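Local atomic coordinates of aminotransferase (Bacillus subtilis, PDB entry 6L1O), a protein that transfers amino groups with the help of pyridoxal 5'-phosphate and belongs to the pathway that makes the dipeptide antibiotic bacilysin. Residues B[172-177]-B[204-209]; B[246-251]-B[274-279]; B[348-353]-B[382-387]. One frame throughout, in Å; residues are numbered along the deposited sequence.

Interaction 1: residues B[172-177]-B[204-209]; sequences FLNYPN and IHDFAY. With PLP (pyridoxal-5'-phosphate), chain E.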
loop_
_atom_site.group_PDB
_atom_site.type_symbol
_atom_site.label_atom_id
_atom_site.label_comp_id
_atom_site.label_asym_id
_atom_site.label_seq_id
_atom_site.Cartn_x
_atom_site.Cartn_y
_atom_site.Cartn_z
ATOM N N PHE B 172 -21.309 3.484 1.670
ATOM C CA PHE B 172 -20.867 2.674 0.508
ATOM C C PHE B 172 -22.002 2.235 -0.380
ATOM O O PHE B 172 -23.039 1.752 0.100
ATOM C CB PHE B 172 -20.133 1.409 0.999
ATOM C CG PHE B 172 -18.774 1.682 1.568
ATOM C CD1 PHE B 172 -17.778 2.227 0.774
ATOM C CD2 PHE B 172 -18.483 1.337 2.869
ATOM C CE1 PHE B 172 -16.504 2.493 1.302
ATOM C CE2 PHE B 172 -17.215 1.556 3.394
ATOM C CZ PHE B 172 -16.231 2.114 2.611
ATOM N N LEU B 173 -21.807 2.344 -1.692
ATOM C CA LEU B 173 -22.670 1.727 -2.637
ATOM C C LEU B 173 -21.793 0.994 -3.689
ATOM O O LEU B 173 -20.686 1.408 -3.947
ATOM C CB LEU B 173 -23.543 2.794 -3.315
ATOM C CG LEU B 173 -24.468 3.617 -2.414
ATOM C CD1 LEU B 173 -25.020 4.797 -3.217
ATOM C CD2 LEU B 173 -25.555 2.751 -1.866
ATOM N N ASN B 174 -22.323 -0.049 -4.302
ATOM C CA ASN B 174 -21.583 -0.870 -5.227
ATOM C C ASN B 174 -22.457 -1.383 -6.369
ATOM O O ASN B 174 -23.163 -2.371 -6.195
ATOM C CB ASN B 174 -20.974 -2.027 -4.438
ATOM C CG ASN B 174 -20.307 -3.060 -5.288
ATOM O OD1 ASN B 174 -20.468 -4.236 -5.062
ATOM N ND2 ASN B 174 -19.555 -2.629 -6.282
ATOM N N TYR B 175 -22.412 -0.735 -7.519
ATOM C CA TYR B 175 -23.160 -1.175 -8.729
ATOM C C TYR B 175 -22.327 -1.029 -9.987
ATOM O O TYR B 175 -21.709 0.003 -10.201
ATOM C CB TYR B 175 -24.540 -0.479 -8.861
ATOM C CG TYR B 175 -25.402 -0.704 -7.613
ATOM C CD1 TYR B 175 -26.178 -1.841 -7.480
ATOM C CD2 TYR B 175 -25.350 0.168 -6.548
ATOM C CE1 TYR B 175 -26.886 -2.068 -6.358
ATOM C CE2 TYR B 175 -26.063 -0.074 -5.395
ATOM C CZ TYR B 175 -26.820 -1.191 -5.295
ATOM O OH TYR B 175 -27.516 -1.449 -4.129
ATOM N N PRO B 176 -22.297 -2.061 -10.841
ATOM C CA PRO B 176 -22.899 -3.405 -10.744
ATOM C C PRO B 176 -22.464 -4.109 -9.526
ATOM O O PRO B 176 -21.312 -3.977 -9.135
ATOM C CB PRO B 176 -22.418 -4.104 -12.043
ATOM C CG PRO B 176 -22.112 -2.993 -12.949
ATOM C CD PRO B 176 -21.488 -1.948 -12.061
ATOM N N ASN B 177 -23.378 -4.842 -8.872
ATOM C CA ASN B 177 -23.222 -5.260 -7.461
ATOM C C ASN B 177 -22.639 -6.658 -7.216
ATOM O O ASN B 177 -22.998 -7.632 -7.853
ATOM C CB ASN B 177 -24.587 -5.179 -6.798
ATOM C CG ASN B 177 -24.577 -5.538 -5.346
ATOM O OD1 ASN B 177 -24.898 -6.655 -4.971
ATOM N ND2 ASN B 177 -24.157 -4.629 -4.527
ATOM N N ILE B 204 -19.115 6.943 -1.168
ATOM C CA ILE B 204 -18.100 6.273 -1.936
ATOM C C ILE B 204 -18.786 5.235 -2.792
ATOM O O ILE B 204 -19.393 4.290 -2.262
ATOM C CB ILE B 204 -16.998 5.607 -1.065
ATOM C CG1 ILE B 204 -16.211 6.662 -0.229
ATOM C CG2 ILE B 204 -16.003 4.783 -1.899
ATOM C CD1 ILE B 204 -15.676 7.846 -1.033
ATOM N N HIS B 205 -18.668 5.388 -4.115
ATOM C CA HIS B 205 -19.250 4.365 -4.973
ATOM C C HIS B 205 -18.164 3.427 -5.464
ATOM O O HIS B 205 -17.158 3.896 -6.029
ATOM C CB HIS B 205 -19.965 4.982 -6.149
ATOM C CG HIS B 205 -20.567 3.969 -7.064
ATOM N ND1 HIS B 205 -20.197 3.844 -8.377
ATOM C CD2 HIS B 205 -21.447 2.982 -6.824
ATOM C CE1 HIS B 205 -20.845 2.844 -8.920
ATOM N NE2 HIS B 205 -21.613 2.304 -7.997
ATOM N N ASP B 206 -18.372 2.140 -5.272
ATOM C CA ASP B 206 -17.398 1.123 -5.621
ATOM C C ASP B 206 -17.770 0.665 -7.062
ATOM O O ASP B 206 -18.778 -0.035 -7.263
ATOM C CB ASP B 206 -17.444 -0.020 -4.597
ATOM C CG ASP B 206 -16.385 -1.086 -4.816
ATOM O OD1 ASP B 206 -15.686 -1.073 -5.858
ATOM O OD2 ASP B 206 -16.249 -1.973 -3.936
ATOM N N PHE B 207 -16.950 1.044 -8.027
ATOM C CA PHE B 207 -17.237 0.815 -9.422
ATOM C C PHE B 207 -16.323 -0.291 -10.009
ATOM O O PHE B 207 -15.990 -0.271 -11.170
ATOM C CB PHE B 207 -17.133 2.156 -10.187
ATOM C CG PHE B 207 -17.947 2.271 -11.438
ATOM C CD1 PHE B 207 -19.156 1.621 -11.595
ATOM C CD2 PHE B 207 -17.538 3.145 -12.465
ATOM C CE1 PHE B 207 -19.928 1.790 -12.706
ATOM C CE2 PHE B 207 -18.334 3.331 -13.604
ATOM C CZ PHE B 207 -19.538 2.663 -13.729
ATOM N N ALA B 208 -16.021 -1.300 -9.196
ATOM C CA ALA B 208 -15.145 -2.391 -9.582
ATOM C C ALA B 208 -15.617 -3.162 -10.811
ATOM O O ALA B 208 -14.790 -3.646 -11.572
ATOM C CB ALA B 208 -14.956 -3.344 -8.447
ATOM N N TYR B 209 -16.944 -3.218 -11.030
ATOM C CA TYR B 209 -17.513 -3.991 -12.136
ATOM C C TYR B 209 -18.111 -3.064 -13.181
ATOM O O TYR B 209 -18.973 -3.471 -14.019
ATOM C CB TYR B 209 -18.534 -5.046 -11.607
ATOM C CG TYR B 209 -17.917 -5.999 -10.647
ATOM C CD1 TYR B 209 -17.212 -7.148 -11.107
ATOM C CD2 TYR B 209 -17.924 -5.765 -9.271
ATOM C CE1 TYR B 209 -16.593 -7.981 -10.231
ATOM C CE2 TYR B 209 -17.306 -6.615 -8.399
ATOM C CZ TYR B 209 -16.636 -7.723 -8.883
ATOM O OH TYR B 209 -15.991 -8.561 -8.054
HETATM N N1 PLP E . -14.946 -3.923 -4.831
HETATM C C2 PLP E . -15.622 -5.070 -5.023
HETATM C C2A PLP E . -17.053 -5.218 -4.593
HETATM C C3 PLP E . -14.946 -6.234 -5.549
HETATM O O3 PLP E . -15.534 -7.423 -5.725
HETATM C C4 PLP E . -13.599 -6.039 -5.948
HETATM C C4A PLP E . -12.844 -7.332 -6.135
HETATM C C5 PLP E . -12.936 -4.762 -5.722
HETATM C C6 PLP E . -13.684 -3.724 -5.189
HETATM C C5A PLP E . -11.539 -4.478 -6.190
HETATM O O4P PLP E . -10.544 -5.193 -5.599
HETATM P P PLP E . -8.985 -4.779 -5.867
HETATM O O1P PLP E . -8.409 -4.609 -4.507
HETATM O O2P PLP E . -8.883 -3.570 -6.772
HETATM O O3P PLP E . -8.417 -5.972 -6.583
HETATM O O HOH W 1 -19.164 -2.245 -9.314
#

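Interaction 2: residues B[246-251]-B[274-279]; sequences WRMAFA and GGLQQA. With PLP (pyridoxal-5'-phosphate), chain E.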
loop_
_atom_site.group_PDB
_atom_site.type_symbol
_atom_site.label_atom_id
_atom_site.label_comp_id
_atom_site.label_asym_id
_atom_site.label_seq_id
_atom_site.Cartn_x
_atom_site.Cartn_y
_atom_site.Cartn_z
ATOM N N TRP B 246 -1.883 -7.065 -10.376
ATOM C CA TRP B 246 -1.090 -5.840 -10.567
ATOM C C TRP B 246 -1.269 -4.791 -9.465
ATOM O O TRP B 246 -0.347 -3.981 -9.226
ATOM C CB TRP B 246 -1.389 -5.202 -11.864
ATOM C CG TRP B 246 -1.092 -6.051 -13.080
ATOM C CD1 TRP B 246 -1.612 -7.298 -13.398
ATOM C CD2 TRP B 246 -0.255 -5.682 -14.179
ATOM N NE1 TRP B 246 -1.138 -7.697 -14.643
ATOM C CE2 TRP B 246 -0.294 -6.738 -15.123
ATOM C CE3 TRP B 246 0.537 -4.564 -14.454
ATOM C CZ2 TRP B 246 0.429 -6.699 -16.306
ATOM C CZ3 TRP B 246 1.234 -4.505 -15.687
ATOM C CH2 TRP B 246 1.195 -5.573 -16.563
ATOM N N ARG B 247 -2.400 -4.837 -8.784
ATOM C CA ARG B 247 -2.706 -3.970 -7.615
ATOM C C ARG B 247 -2.762 -2.489 -7.976
ATOM O O ARG B 247 -1.910 -1.709 -7.550
ATOM C CB ARG B 247 -1.720 -4.213 -6.476
ATOM C CG ARG B 247 -1.488 -5.686 -6.097
ATOM C CD ARG B 247 -2.725 -6.459 -5.824
ATOM N NE ARG B 247 -3.609 -5.790 -4.856
ATOM C CZ ARG B 247 -4.895 -5.638 -5.007
ATOM N NH1 ARG B 247 -5.513 -6.102 -6.087
ATOM N NH2 ARG B 247 -5.606 -4.999 -4.079
ATOM N N MET B 248 -3.709 -2.104 -8.814
ATOM C CA MET B 248 -3.869 -0.715 -9.189
ATOM C C MET B 248 -5.326 -0.293 -9.184
ATOM O O MET B 248 -6.210 -1.069 -9.586
ATOM C CB MET B 248 -3.247 -0.447 -10.558
ATOM C CG MET B 248 -1.682 -0.413 -10.491
ATOM S SD MET B 248 -0.970 0.138 -12.023
ATOM C CE MET B 248 -1.322 -1.245 -13.010
ATOM N N ALA B 249 -5.583 0.930 -8.707
ATOM C CA ALA B 249 -6.905 1.470 -8.627
ATOM C C ALA B 249 -6.827 2.983 -8.511
ATOM O O ALA B 249 -5.738 3.535 -8.255
ATOM C CB ALA B 249 -7.654 0.845 -7.438
ATOM N N PHE B 250 -7.944 3.678 -8.727
ATOM C CA PHE B 250 -7.933 5.097 -8.507
ATOM C C PHE B 250 -9.257 5.567 -7.978
ATOM O O PHE B 250 -10.248 4.840 -8.058
ATOM C CB PHE B 250 -7.497 5.860 -9.773
ATOM C CG PHE B 250 -8.363 5.603 -10.973
ATOM C CD1 PHE B 250 -9.563 6.314 -11.165
ATOM C CD2 PHE B 250 -8.014 4.650 -11.900
ATOM C CE1 PHE B 250 -10.373 6.074 -12.276
ATOM C CE2 PHE B 250 -8.822 4.402 -12.999
ATOM C CZ PHE B 250 -9.980 5.119 -13.202
ATOM N N ALA B 251 -9.249 6.749 -7.338
ATOM C CA ALA B 251 -10.485 7.436 -6.996
ATOM C C ALA B 251 -10.633 8.674 -7.826
ATOM O O ALA B 251 -9.626 9.397 -8.073
ATOM C CB ALA B 251 -10.567 7.790 -5.543
ATOM N N GLY B 274 6.668 3.460 -11.820
ATOM C CA GLY B 274 6.198 4.100 -13.047
ATOM C C GLY B 274 5.987 3.116 -14.197
ATOM O O GLY B 274 5.249 3.407 -15.113
ATOM N N GLY B 275 6.631 1.959 -14.138
ATOM C CA GLY B 275 6.393 0.910 -15.125
ATOM C C GLY B 275 4.949 0.457 -15.039
ATOM O O GLY B 275 4.291 0.277 -16.050
ATOM N N LEU B 276 4.460 0.296 -13.811
ATOM C CA LEU B 276 3.053 -0.000 -13.570
ATOM C C LEU B 276 2.123 1.122 -14.022
ATOM O O LEU B 276 1.082 0.884 -14.574
ATOM C CB LEU B 276 2.839 -0.321 -12.094
ATOM C CG LEU B 276 3.409 -1.649 -11.576
ATOM C CD1 LEU B 276 3.172 -1.697 -10.078
ATOM C CD2 LEU B 276 2.743 -2.829 -12.260
ATOM N N GLN B 277 2.502 2.367 -13.762
ATOM C CA GLN B 277 1.688 3.497 -14.177
ATOM C C GLN B 277 1.539 3.572 -15.682
ATOM O O GLN B 277 0.480 3.903 -16.182
ATOM C CB GLN B 277 2.246 4.823 -13.613
ATOM C CG GLN B 277 2.303 4.828 -12.071
ATOM C CD GLN B 277 2.548 6.201 -11.492
ATOM O OE1 GLN B 277 1.825 7.168 -11.805
ATOM N NE2 GLN B 277 3.583 6.302 -10.654
ATOM N N GLN B 278 2.621 3.307 -16.406
ATOM C CA GLN B 278 2.587 3.311 -17.835
ATOM C C GLN B 278 1.705 2.166 -18.356
ATOM O O GLN B 278 0.974 2.339 -19.287
ATOM C CB GLN B 278 4.017 3.175 -18.390
ATOM C CG GLN B 278 4.100 3.195 -19.882
ATOM C CD GLN B 278 5.469 3.671 -20.418
ATOM O OE1 GLN B 278 6.104 4.537 -19.833
ATOM N NE2 GLN B 278 5.911 3.093 -21.538
ATOM N N ALA B 279 1.743 1.010 -17.709
ATOM C CA ALA B 279 0.826 -0.076 -18.100
ATOM C C ALA B 279 -0.613 0.322 -17.861
ATOM O O ALA B 279 -1.511 0.019 -18.671
ATOM C CB ALA B 279 1.180 -1.349 -17.340
HETATM N N1 PLP E . -14.946 -3.923 -4.831
HETATM C C2 PLP E . -15.622 -5.070 -5.023
HETATM C C2A PLP E . -17.053 -5.218 -4.593
HETATM C C3 PLP E . -14.946 -6.234 -5.549
HETATM O O3 PLP E . -15.534 -7.423 -5.725
HETATM C C4 PLP E . -13.599 -6.039 -5.948
HETATM C C4A PLP E . -12.844 -7.332 -6.135
HETATM C C5 PLP E . -12.936 -4.762 -5.722
HETATM C C6 PLP E . -13.684 -3.724 -5.189
HETATM C C5A PLP E . -11.539 -4.478 -6.190
HETATM O O4P PLP E . -10.544 -5.193 -5.599
HETATM P P PLP E . -8.985 -4.779 -5.867
HETATM O O1P PLP E . -8.409 -4.609 -4.507
HETATM O O2P PLP E . -8.883 -3.570 -6.772
HETATM O O3P PLP E . -8.417 -5.972 -6.583
#

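Interaction 3: residues B[348-353]-B[382-387]; sequences AHVVVT and TRIQKL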
loop_
_atom_site.group_PDB
_atom_site.type_symbol
_atom_site.label_atom_id
_atom_site.label_comp_id
_atom_site.label_asym_id
_atom_site.label_seq_id
_atom_site.Cartn_x
_atom_site.Cartn_y
_atom_site.Cartn_z
ATOM N N ALA B 348 -19.466 -32.915 -3.227
ATOM C CA ALA B 348 -19.196 -32.723 -4.661
ATOM C C ALA B 348 -17.813 -32.164 -4.930
ATOM O O ALA B 348 -17.408 -32.025 -6.088
ATOM C CB ALA B 348 -20.250 -31.809 -5.267
ATOM N N HIS B 349 -17.068 -31.846 -3.858
ATOM C CA HIS B 349 -15.807 -31.148 -3.984
ATOM C C HIS B 349 -15.845 -29.936 -4.901
ATOM O O HIS B 349 -14.948 -29.753 -5.750
ATOM C CB HIS B 349 -14.733 -32.124 -4.433
ATOM C CG HIS B 349 -14.487 -33.219 -3.451
ATOM N ND1 HIS B 349 -13.713 -34.313 -3.751
ATOM C CD2 HIS B 349 -14.905 -33.385 -2.173
ATOM C CE1 HIS B 349 -13.650 -35.107 -2.690
ATOM N NE2 HIS B 349 -14.358 -34.563 -1.716
ATOM N N VAL B 350 -16.873 -29.110 -4.732
ATOM C CA VAL B 350 -16.949 -27.788 -5.427
ATOM C C VAL B 350 -17.073 -26.657 -4.403
ATOM O O VAL B 350 -17.587 -26.877 -3.293
ATOM C CB VAL B 350 -18.116 -27.742 -6.399
ATOM C CG1 VAL B 350 -17.962 -28.872 -7.432
ATOM C CG2 VAL B 350 -19.474 -27.828 -5.716
ATOM N N VAL B 351 -16.602 -25.469 -4.784
ATOM C CA VAL B 351 -16.691 -24.278 -3.945
ATOM C C VAL B 351 -17.595 -23.253 -4.540
ATOM O O VAL B 351 -17.396 -22.817 -5.692
ATOM C CB VAL B 351 -15.308 -23.653 -3.707
ATOM C CG1 VAL B 351 -15.428 -22.351 -2.859
ATOM C CG2 VAL B 351 -14.410 -24.648 -3.041
ATOM N N VAL B 352 -18.630 -22.907 -3.793
ATOM C CA VAL B 352 -19.416 -21.664 -4.007
ATOM C C VAL B 352 -19.272 -20.753 -2.760
ATOM O O VAL B 352 -18.912 -21.243 -1.691
ATOM C CB VAL B 352 -20.886 -21.922 -4.312
ATOM C CG1 VAL B 352 -21.013 -22.770 -5.571
ATOM C CG2 VAL B 352 -21.573 -22.610 -3.141
ATOM N N THR B 353 -19.549 -19.467 -2.890
ATOM C CA THR B 353 -19.423 -18.579 -1.749
ATOM C C THR B 353 -20.763 -18.523 -1.024
ATOM O O THR B 353 -21.753 -18.149 -1.628
ATOM C CB THR B 353 -19.039 -17.160 -2.150
ATOM O OG1 THR B 353 -18.046 -17.182 -3.160
ATOM C CG2 THR B 353 -18.507 -16.378 -0.913
ATOM N N THR B 382 -21.920 -31.466 -13.450
ATOM C CA THR B 382 -21.827 -32.937 -13.450
ATOM C C THR B 382 -21.694 -33.535 -12.056
ATOM O O THR B 382 -22.345 -34.548 -11.726
ATOM C CB THR B 382 -20.660 -33.428 -14.307
ATOM O OG1 THR B 382 -20.932 -33.087 -15.658
ATOM C CG2 THR B 382 -20.463 -34.976 -14.204
ATOM N N ARG B 383 -20.890 -32.910 -11.227
ATOM C CA ARG B 383 -20.657 -33.398 -9.874
ATOM C C ARG B 383 -21.867 -33.206 -8.971
ATOM O O ARG B 383 -22.200 -34.092 -8.179
ATOM C CB ARG B 383 -19.432 -32.751 -9.260
ATOM C CG ARG B 383 -18.134 -33.094 -9.961
ATOM C CD ARG B 383 -17.023 -32.391 -9.279
ATOM N NE ARG B 383 -15.736 -32.636 -9.886
ATOM C CZ ARG B 383 -14.590 -32.299 -9.344
ATOM N NH1 ARG B 383 -14.574 -31.663 -8.154
ATOM N NH2 ARG B 383 -13.474 -32.541 -9.998
ATOM N N ILE B 384 -22.533 -32.070 -9.113
ATOM C CA ILE B 384 -23.665 -31.756 -8.285
ATOM C C ILE B 384 -24.865 -32.626 -8.646
ATOM O O ILE B 384 -25.693 -32.954 -7.785
ATOM C CB ILE B 384 -24.010 -30.256 -8.373
ATOM C CG1 ILE B 384 -22.895 -29.438 -7.712
ATOM C CG2 ILE B 384 -25.357 -29.939 -7.724
ATOM C CD1 ILE B 384 -23.216 -27.918 -7.638
ATOM N N GLN B 385 -24.982 -32.970 -9.925
ATOM C CA GLN B 385 -26.041 -33.843 -10.374
ATOM C C GLN B 385 -26.119 -35.156 -9.580
ATOM O O GLN B 385 -27.200 -35.614 -9.273
ATOM C CB GLN B 385 -25.884 -34.168 -11.838
ATOM C CG GLN B 385 -27.181 -34.623 -12.460
ATOM C CD GLN B 385 -26.984 -34.892 -13.938
ATOM O OE1 GLN B 385 -26.027 -35.572 -14.316
ATOM N NE2 GLN B 385 -27.853 -34.333 -14.776
ATOM N N LYS B 386 -24.965 -35.717 -9.236
ATOM C CA LYS B 386 -24.907 -36.959 -8.487
ATOM C C LYS B 386 -25.552 -36.831 -7.103
ATOM O O LYS B 386 -25.994 -37.826 -6.549
ATOM C CB LYS B 386 -23.460 -37.448 -8.376
ATOM C CG LYS B 386 -22.862 -37.840 -9.721
ATOM C CD LYS B 386 -21.413 -38.273 -9.623
ATOM C CE LYS B 386 -20.522 -37.082 -9.290
ATOM N NZ LYS B 386 -19.072 -37.377 -9.389
ATOM N N LEU B 387 -25.606 -35.614 -6.553
ATOM C CA LEU B 387 -26.138 -35.384 -5.198
ATOM C C LEU B 387 -27.638 -35.527 -5.111
ATOM O O LEU B 387 -28.181 -35.755 -4.035
ATOM C CB LEU B 387 -25.731 -33.997 -4.692
ATOM C CG LEU B 387 -24.237 -33.689 -4.640
ATOM C CD1 LEU B 387 -24.001 -32.385 -3.895
ATOM C CD2 LEU B 387 -23.517 -34.809 -3.946
#

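Interaction 1: residues B[172-177]-B[204-209]
Leu-173 pairs in parallel with His-205, their CA atoms 4.9 Å apart, and strands 172-174 and 204-206 differ in direction by 26°. They are adjacent strands of a beta-alpha-beta unit in the cofactor-binding sheet of a class I aminotransferase; helix 186-199 makes the crossover. Leu-173 N donates to Ile-204 O, and Asp-206 N donates to Leu-173 O at 2.8 Å. Phe-172 and Ile-204 lie side by side on one face of the sheet. There Phe-172 CD1 meets Ile-204 CB at 3.9 Å. Side chains add further bonds. Asn-174 CG is anti to its backbone N (chi1 173°), and its ND2 reaches Asp-206 O at 2.9 Å from above the carbonyl plane. His-205, on the other face, accepts Tyr-175 N on NE2 at 3.2 Å; its ND1 is hydrogen-bonded to Glu-233. Pro-176 follows a cis peptide, and its CG sits 3.4 Å from Tyr-209 O. A water donates to Pro-176 O and Asp-206 O and accepts from Tyr-209 N. Asn-174, Asp-206, Ala-208 and Tyr-209 belong to the PLP pocket. The Asp-206 carboxylate faces pyridine atom N1, and its OD2 also hydrogen-bonds Tyr-131. Tyr-209 OH shares a 2.6 Å hydrogen bond with PLP O3.

Interaction 2: residues B[246-251]-B[274-279]
Met-248 and Trp-246 both meet one side of helix 274-279, just before strand 249-251 enters the main sheet of this PLP-dependent aminotransferase. The contact is buried and mainly apolar, and it lies at the dimer interface. Met-248 can be followed outward. Its CB points toward the helix. CG is anti to the carbonyl carbon, and the chain then runs extended (chi2 -171°), which carries SD to the helix backbone. SD lies 3.4 Å from Leu-276 O and 3.8 Å from Leu-276 CB. The last torsion is bent (chi3 -71°) and turns CE aside, 3.6 Å from the same Leu-276 O. The sulfur end therefore packs against both the carbonyl and the side chain of one residue.

Trp-246 meets the helix with the six-membered part of its indole. The ring and the Leu-276 side chain cross obliquely, with CE3 of Trp-246 at 3.6 Å from CD2 of Leu-276. The next ring atom, CZ3 of Trp-246, lies 3.6 Å from Ala-279 CB. The indole NE1 is hydrogen-bonded to Thr-46. Phe-273 of the second subunit stacks on the Trp-246 ring, and Leu-276 packs on Leu-276 of that subunit.

Arg-247 sits between the two apolar residues, and the end of its side chain leads away from the helix, into the cofactor pocket. Its guanidinium presents an edge to the PLP phosphate and makes two nearly straight hydrogen bonds. NH1 of Arg-247 donates to PLP O3P at 2.9 Å, and NH2 of Arg-247 donates to PLP O1P at 2.9 Å.

Interaction 3: residues B[348-353]-B[382-387]
The guanidinium of Arg-383 has two backbone carbonyls at its edge, Ala-348 O and His-349 O, both near its plane. NH1 of Arg-383 lies 3.1 Å from His-349 O and 3.5 Å from Ala-348 O. Val-350 CG1 approaches the group obliquely. The His-349 ring turns away from the arginine, although its CB stays 3.8 Å from Arg-383 NH1. Further partners fix the guanidinium: NE forms a salt bridge with Glu-379, and NH1 is hydrogen-bonded to His-33 O. In Arg-383, chi2 (179°) puts CD anti and chi3 (-179°) does the same for NE, so the chain is extended from CG to NE. On the way its CD passes 3.2 Å from Ala-348 O. Val-350 and Arg-383 run alongside each other in opposite directions, with Val-350 CG1 4.1 Å from Arg-383 CD.

The contact joins two parts of the smaller, C-terminal domain found in this aminotransferase family. Helix 337-348 ends here, and His-349, with positive phi, turns the chain into strand 350-351. That strand pairs in parallel with strand 35-36. Helix 374-385 packs across the turn. Ile-384 and, farther along the chain, Leu-387 meet Ala-348, whose CB points toward them. Ala-348 CB is 4.0 Å from Leu-387 CD1 and 4.3 Å from Ile-384 CG1. Leu-387 also touches Tyr-343 and Leu-344 of helix 337-348. Val-350 CG2 meets Ile-384 CD1 at 4.2 Å.

In the fold
Interactions 1 and 2 are buried and reach the same seven-stranded sheet, and both touch one PLP molecule. They meet it at different ends: interaction 1 at the pyridine ring, interaction 2 at the phosphate. Their centres are about 20 Å apart. Interaction 1 lies nearest the centre of the chain and relies on backbone and side-chain hydrogen bonds. Interaction 2 joins its segments mainly by apolar packing, and the second subunit adds to it. Interaction 3 is only partly buried, and its centre is about 30 Å from that of interaction 1. It lies away from the cofactor, where apolar side chains pack beside a partly exposed arginine.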